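Local coordinates for RNA-binding protein 12 (Homo sapiens, PDB 2EK1), which probably binds RNA through an RNA recognition motif, the domain seen here as a dimer, at residues 15-19 with 62-67; 29-33 with 45-49. One frame throughout, in Å; residues are numbered along the deposited sequence.

Interaction 1: 15-19 with 62-67; sequences PTVIK and VAFESR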
ATOM      1  N   PRO A  15      14.782   4.835  -1.687  1.00 37.94           N
ATOM      2  CA  PRO A  15      13.653   4.001  -2.267  1.00 37.65           C
ATOM      3  C   PRO A  15      12.491   4.951  -2.499  1.00 36.04           C
ATOM      4  O   PRO A  15      12.078   5.674  -1.589  1.00 37.57           O
ATOM      5  CB  PRO A  15      13.290   2.949  -1.245  1.00 37.04           C
ATOM      6  CG  PRO A  15      13.603   3.697  -0.009  1.00 37.92           C
ATOM      7  CD  PRO A  15      14.928   4.479  -0.267  1.00 39.20           C
ATOM      8  N   THR A  16      11.971   4.981  -3.721  1.00 32.06           N
ATOM      9  CA  THR A  16      10.919   5.950  -3.980  1.00 29.47           C
ATOM     10  C   THR A  16       9.703   5.176  -4.357  1.00 25.26           C
ATOM     11  O   THR A  16       9.791   4.224  -5.138  1.00 21.78           O
ATOM     12  CB  THR A  16      11.393   6.900  -5.047  1.00 31.57           C
ATOM     13  OG1 THR A  16      11.731   6.152  -6.207  1.00 36.18           O
ATOM     14  CG2 THR A  16      12.697   7.550  -4.560  1.00 28.32           C
ATOM     15  N   VAL A  17       8.593   5.608  -3.818  1.00 21.78           N
ATOM     16  CA  VAL A  17       7.351   4.881  -4.030  1.00 21.60           C
ATOM     17  C   VAL A  17       6.469   5.578  -5.024  1.00 21.99           C
ATOM     18  O   VAL A  17       6.315   6.813  -4.997  1.00 23.52           O
ATOM     19  CB  VAL A  17       6.524   4.760  -2.680  1.00 20.29           C
ATOM     20  CG1 VAL A  17       5.130   4.236  -2.972  1.00 19.40           C
ATOM     21  CG2 VAL A  17       7.263   4.002  -1.658  1.00 18.49           C
ATOM     22  N   ILE A  18       5.893   4.820  -5.928  1.00 18.58           N
ATOM     23  CA  ILE A  18       4.963   5.452  -6.859  1.00 18.46           C
ATOM     24  C   ILE A  18       3.534   4.852  -6.636  1.00 17.63           C
ATOM     25  O   ILE A  18       3.363   3.854  -6.006  1.00 20.13           O
ATOM     26  CB  ILE A  18       5.323   5.126  -8.339  1.00 18.00           C
ATOM     27  CG1 ILE A  18       5.127   3.607  -8.562  1.00 19.05           C
ATOM     28  CG2 ILE A  18       6.820   5.590  -8.673  1.00 17.82           C
ATOM     29  CD1 ILE A  18       4.993   3.199 -10.050  1.00 18.71           C
ATOM     30  N   LYS A  19       2.550   5.457  -7.241  1.00 17.42           N
ATOM     31  CA  LYS A  19       1.198   4.972  -7.199  1.00 17.26           C
ATOM     32  C   LYS A  19       0.803   4.451  -8.545  1.00 16.73           C
ATOM     33  O   LYS A  19       1.194   4.989  -9.615  1.00 15.36           O
ATOM     34  CB  LYS A  19       0.251   6.084  -6.781  1.00 21.38           C
ATOM     35  CG  LYS A  19       0.327   6.337  -5.335  1.00 26.19           C
ATOM     36  CD  LYS A  19      -0.867   7.290  -4.870  1.00 31.01           C
ATOM     37  CE  LYS A  19      -2.012   7.433  -5.931  1.00 31.97           C
ATOM     38  NZ  LYS A  19      -2.647   8.826  -5.678  1.00 35.58           N
ATOM     39  N   VAL A  62       4.061   0.904  -5.140  1.00 19.76           N
ATOM     40  CA  VAL A  62       5.130   0.028  -5.547  1.00 20.43           C
ATOM     41  C   VAL A  62       6.438   0.883  -5.424  1.00 19.94           C
ATOM     42  O   VAL A  62       6.425   2.128  -5.600  1.00 19.82           O
ATOM     43  CB  VAL A  62       4.761  -0.390  -6.987  1.00 25.05           C
ATOM     44  CG1 VAL A  62       5.786  -0.053  -7.933  1.00 22.79           C
ATOM     45  CG2 VAL A  62       4.238  -1.807  -7.044  1.00 25.09           C
ATOM     46  N   ALA A  63       7.546   0.237  -5.091  1.00 17.74           N
ATOM     47  CA  ALA A  63       8.786   1.010  -4.885  1.00 19.17           C
ATOM     48  C   ALA A  63       9.949   0.553  -5.748  1.00 17.59           C
ATOM     49  O   ALA A  63       9.996  -0.542  -6.171  1.00 16.74           O
ATOM     50  CB  ALA A  63       9.192   0.997  -3.429  1.00 15.83           C
ATOM     51  N   PHE A  64      10.892   1.466  -5.946  1.00 20.20           N
ATOM     52  CA  PHE A  64      12.055   1.242  -6.762  1.00 20.56           C
ATOM     53  C   PHE A  64      13.229   1.709  -5.901  1.00 23.70           C
ATOM     54  O   PHE A  64      13.085   2.595  -4.995  1.00 20.66           O
ATOM     55  CB  PHE A  64      11.967   2.136  -8.029  1.00 20.26           C
ATOM     56  CG  PHE A  64      10.777   1.840  -8.888  1.00 20.71           C
ATOM     57  CD1 PHE A  64      10.874   0.948  -9.971  1.00 19.31           C
ATOM     58  CD2 PHE A  64       9.570   2.384  -8.600  1.00 17.88           C
ATOM     59  CE1 PHE A  64       9.782   0.631 -10.739  1.00 18.75           C
ATOM     60  CE2 PHE A  64       8.441   2.047  -9.403  1.00 18.66           C
ATOM     61  CZ  PHE A  64       8.559   1.178 -10.463  1.00 17.06           C
ATOM     62  N   GLU A  65      14.366   1.136  -6.234  1.00 22.83           N
ATOM     63  CA  GLU A  65      15.607   1.414  -5.553  1.00 29.84           C
ATOM     64  C   GLU A  65      16.067   2.833  -5.586  1.00 28.51           C
ATOM     65  O   GLU A  65      16.642   3.295  -4.651  1.00 30.52           O
ATOM     66  CB  GLU A  65      16.739   0.498  -6.058  1.00 30.14           C
ATOM     67  CG  GLU A  65      16.483  -1.029  -5.821  1.00 35.67           C
ATOM     68  CD  GLU A  65      16.325  -1.427  -4.359  1.00 40.58           C
ATOM     69  OE1 GLU A  65      16.396  -2.653  -4.024  1.00 43.17           O
ATOM     70  OE2 GLU A  65      16.115  -0.523  -3.501  1.00 44.13           O
ATOM     71  N   SER A  66      15.807   3.534  -6.653  1.00 30.01           N
ATOM     72  CA  SER A  66      16.237   4.928  -6.732  1.00 28.77           C
ATOM     73  C   SER A  66      15.103   5.847  -7.239  1.00 29.45           C
ATOM     74  O   SER A  66      14.090   5.363  -7.819  1.00 26.08           O
ATOM     75  CB  SER A  66      17.415   5.031  -7.698  1.00 27.21           C
ATOM     76  OG  SER A  66      17.001   4.612  -8.984  1.00 24.48           O
ATOM     77  N   ARG A  67      15.257   7.171  -7.020  1.00 29.91           N
ATOM     78  CA  ARG A  67      14.260   8.108  -7.530  1.00 31.31           C
ATOM     79  C   ARG A  67      14.300   8.088  -9.057  1.00 31.54           C
ATOM     80  O   ARG A  67      13.212   8.079  -9.697  1.00 33.94           O
ATOM     81  CB  ARG A  67      14.518   9.549  -7.060  1.00 33.32           C
ATOM     82  CG  ARG A  67      13.374  10.501  -7.342  1.00 36.49           C
ATOM     83  CD  ARG A  67      13.641  11.873  -6.740  1.00 39.03           C
ATOM     84  NE  ARG A  67      12.459  12.747  -6.676  1.00 43.48           N
ATOM     85  CZ  ARG A  67      11.472  12.633  -5.767  1.00 44.65           C
ATOM     86  NH1 ARG A  67      11.531  11.670  -4.846  1.00 44.85           N
ATOM     87  NH2 ARG A  67      10.442  13.500  -5.748  1.00 45.89           N
TER

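Interaction 2: 29-33 with 45-49; sequences IDEIL and SVCLK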
ATOM      1  N   ILE A  29      -0.195  -9.930  -7.681  1.00 18.22           N
ATOM      2  CA  ILE A  29       1.130  -9.425  -7.450  1.00 18.52           C
ATOM      3  C   ILE A  29       2.025  -9.802  -8.666  1.00 21.14           C
ATOM      4  O   ILE A  29       2.777  -8.962  -9.145  1.00 19.59           O
ATOM      5  CB  ILE A  29       1.717 -10.059  -6.240  1.00 19.02           C
ATOM      6  CG1 ILE A  29       0.694  -9.821  -5.101  1.00 19.70           C
ATOM      7  CG2 ILE A  29       3.154  -9.537  -5.928  1.00 19.82           C
ATOM      8  CD1 ILE A  29       0.415  -8.354  -4.811  1.00 18.86           C
ATOM      9  N   ASP A  30       1.893 -11.009  -9.212  1.00 22.52           N
ATOM     10  CA  ASP A  30       2.753 -11.363 -10.367  1.00 25.11           C
ATOM     11  C   ASP A  30       2.555 -10.442 -11.581  1.00 24.57           C
ATOM     12  O   ASP A  30       3.518 -10.030 -12.181  1.00 25.92           O
ATOM     13  CB  ASP A  30       2.536 -12.826 -10.748  1.00 29.50           C
ATOM     14  CG  ASP A  30       3.183 -13.749  -9.750  1.00 35.28           C
ATOM     15  OD1 ASP A  30       4.371 -13.512  -9.422  1.00 38.21           O
ATOM     16  OD2 ASP A  30       2.515 -14.690  -9.276  1.00 39.96           O
ATOM     17  N   GLU A  31       1.305 -10.163 -11.926  1.00 22.20           N
ATOM     18  CA  GLU A  31       0.972  -9.267 -13.027  1.00 24.31           C
ATOM     19  C   GLU A  31       1.539  -7.887 -12.811  1.00 25.13           C
ATOM     20  O   GLU A  31       1.920  -7.218 -13.805  1.00 24.48           O
ATOM     21  CB  GLU A  31      -0.550  -9.195 -13.246  1.00 25.25           C
ATOM     22  CG  GLU A  31      -1.129 -10.535 -13.774  1.00 27.82           C
ATOM     23  CD  GLU A  31      -2.669 -10.585 -13.766  1.00 31.23           C
ATOM     24  OE1 GLU A  31      -3.226 -11.454 -14.486  1.00 32.22           O
ATOM     25  OE2 GLU A  31      -3.328  -9.805 -13.042  1.00 30.50           O
ATOM     26  N   ILE A  32       1.626  -7.453 -11.535  1.00 22.67           N
ATOM     27  CA  ILE A  32       2.202  -6.157 -11.259  1.00 21.76           C
ATOM     28  C   ILE A  32       3.677  -6.221 -11.487  1.00 22.90           C
ATOM     29  O   ILE A  32       4.304  -5.286 -12.090  1.00 23.54           O
ATOM     30  CB  ILE A  32       1.873  -5.685  -9.796  1.00 19.36           C
ATOM     31  CG1 ILE A  32       0.366  -5.283  -9.705  1.00 19.27           C
ATOM     32  CG2 ILE A  32       2.668  -4.458  -9.465  1.00 21.63           C
ATOM     33  CD1 ILE A  32      -0.133  -5.066  -8.330  1.00 15.22           C
ATOM     34  N   LEU A  33       4.285  -7.291 -10.969  1.00 22.72           N
ATOM     35  CA  LEU A  33       5.711  -7.490 -11.147  1.00 24.66           C
ATOM     36  C   LEU A  33       5.965  -7.638 -12.652  1.00 24.63           C
ATOM     37  O   LEU A  33       6.797  -7.017 -13.146  1.00 27.17           O
ATOM     38  CB  LEU A  33       6.260  -8.729 -10.315  1.00 25.34           C
ATOM     39  CG  LEU A  33       6.169  -8.451  -8.766  1.00 27.18           C
ATOM     40  CD1 LEU A  33       7.015  -9.508  -7.978  1.00 29.28           C
ATOM     41  CD2 LEU A  33       6.691  -7.167  -8.369  1.00 24.44           C
ATOM     42  N   SER A  45       7.741  -4.959  -2.338  1.00 20.67           N
ATOM     43  CA  SER A  45       7.269  -3.597  -1.999  1.00 20.12           C
ATOM     44  C   SER A  45       5.833  -3.369  -2.452  1.00 20.33           C
ATOM     45  O   SER A  45       5.292  -2.295  -2.212  1.00 21.86           O
ATOM     46  CB  SER A  45       8.154  -2.495  -2.711  1.00 20.06           C
ATOM     47  OG  SER A  45       7.832  -2.413  -4.133  1.00 17.19           O
ATOM     48  N   VAL A  46       5.209  -4.335  -3.097  1.00 18.82           N
ATOM     49  CA  VAL A  46       3.864  -4.037  -3.618  1.00 18.00           C
ATOM     50  C   VAL A  46       2.798  -4.051  -2.486  1.00 19.25           C
ATOM     51  O   VAL A  46       2.787  -5.008  -1.680  1.00 15.74           O
ATOM     52  CB  VAL A  46       3.401  -5.106  -4.613  1.00 18.49           C
ATOM     53  CG1 VAL A  46       1.989  -4.774  -5.110  1.00 17.07           C
ATOM     54  CG2 VAL A  46       4.375  -5.218  -5.811  1.00 19.75           C
ATOM     55  N   CYS A  47       1.927  -3.039  -2.426  1.00 18.24           N
ATOM     56  CA  CYS A  47       0.795  -3.112  -1.441  1.00 19.63           C
ATOM     57  C   CYS A  47      -0.408  -2.750  -2.287  1.00 16.51           C
ATOM     58  O   CYS A  47      -0.291  -1.906  -3.141  1.00 15.02           O
ATOM     59  CB  CYS A  47       0.992  -2.166  -0.227  1.00 21.53           C
ATOM     60  SG  CYS A  47       0.644  -0.488  -0.645  1.00 33.43           S
ATOM     61  N   LEU A  48      -1.547  -3.384  -2.052  1.00 15.66           N
ATOM     62  CA  LEU A  48      -2.735  -3.198  -2.796  1.00 16.01           C
ATOM     63  C   LEU A  48      -3.720  -2.519  -1.886  1.00 18.39           C
ATOM     64  O   LEU A  48      -3.886  -2.951  -0.700  1.00 16.44           O
ATOM     65  CB  LEU A  48      -3.353  -4.536  -3.175  1.00 13.91           C
ATOM     66  CG  LEU A  48      -2.578  -5.493  -4.123  1.00 22.72           C
ATOM     67  CD1 LEU A  48      -3.419  -6.719  -4.376  1.00 16.71           C
ATOM     68  CD2 LEU A  48      -2.220  -4.845  -5.521  1.00 17.36           C
ATOM     69  N   LYS A  49      -4.431  -1.518  -2.429  1.00 18.25           N
ATOM     70  CA  LYS A  49      -5.382  -0.828  -1.611  1.00 19.33           C
ATOM     71  C   LYS A  49      -6.775  -1.490  -1.633  1.00 19.51           C
ATOM     72  O   LYS A  49      -7.189  -2.049  -2.631  1.00 16.08           O
ATOM     73  CB  LYS A  49      -5.477   0.657  -2.053  1.00 19.67           C
ATOM     74  CG  LYS A  49      -4.250   1.437  -1.659  1.00 23.08           C
ATOM     75  CD  LYS A  49      -4.233   2.890  -2.279  1.00 23.32           C
ATOM     76  CE  LYS A  49      -3.202   3.641  -1.555  1.00 25.02           C
ATOM     77  NZ  LYS A  49      -3.088   4.975  -2.127  1.00 25.20           N
TER

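Interaction 1: 15-19 with 62-67
A chi1 of 58° turns the side chain of T16 toward the turn that follows F64, with OG1 between its own backbone N and carbonyl carbon. From there OG1 donates a hydrogen bond to S66 O at 3.0 Å, arriving above the carbonyl plane rather than on a lone pair. The methyl branch, CG2, reaches R67 CA at 3.4 Å. Threonine suits the place because one branch is polar and the other apolar. I18 has a similar chi1 of 65°, which carries CG1 alongside V62 CG1, 3.8 Å away, while CD1 reaches the F64 ring at its edge, 3.7 Å from CE2.

The backbones run antiparallel. T16 and F64 exchange two bonds: T16 N to F64 O (2.9 Å) and the longer return from F64 N to T16 O (3.1 Å). I18 N bonds to V62 O at 2.8 Å, and V62 N returns a bond to I18 O. Between these pairs V17 and A63 form the non-hydrogen-bonded pair, where the small alanine methyl meets V17 CG2 on the opposite sheet face, the one many RRMs use for RNA.

The pairing joins the central strands 16-21 and 59-64 of the RRM sheet. T16, I18 and F64 face helix 67-77, packing on A70, V74 and A73, and S66 is that helix's N-cap residue.

Interaction 2: 29-33 with 45-49
I32 and L48 make the tightest touch between helix 29-35 and strand 47-50: I32 CD1 lies 3.5 Å from L48 CD2, the two side chains running antiparallel alongside each other. V46 fills the space beside them. With CG1 anti to the backbone N (chi1 179°), that methyl is aimed at I29 CD1 and I32 CD1, 3.9 Å from each, and CG2 at I32 CG2 and L33. A valine suits this spot because two methyls on one carbon can address three helix residues at once. I29 adds a lighter touch on L48, CD1 to CD1 at 4.2 Å.

Toward L33 the contact thins. Only its CD2 comes near, 4.0 Å from V46 CG2, and the residue is partly exposed; D30 and E31 lie on the outer side of the helix, where charged side chains can meet water. Replacing V46 with alanine would probably open a gap beneath the helix, leaving L33 without its mate here and the end of I29 freer to turn.

C47, between V46 and L48, points the other way and forms a disulfide with C47 of the second subunit, whose Y50 also packs on I29 and L48. The helix-strand contact itself is wholly apolar: branched aliphatic groups hold it by close fit and exclusion of water, with no directional bond to fix its geometry.

How the interactions relate
Interactions 1 and 2 touch, their centres about 13 Å apart, and the helix-facing side chains of both enter the same apolar core. V62 provides the apolar link between them: its CG1 faces interaction 1, whereas its CG2 packs against V46 CG2 at 3.6 Å and against I32 CG2 at 3.9 Å. A polar link lies nearby: A63 N and S45 OG, 2.8 Å apart, probably form a hydrogen bond, and S45 OG is also bonded to I42 O. Strands 59-64 and 47-50 are adjacent in the sheet, so 15-19 with 62-67 builds its centre, while 29-33 with 45-49 sets a helix against its edge strand, which the second subunit extends.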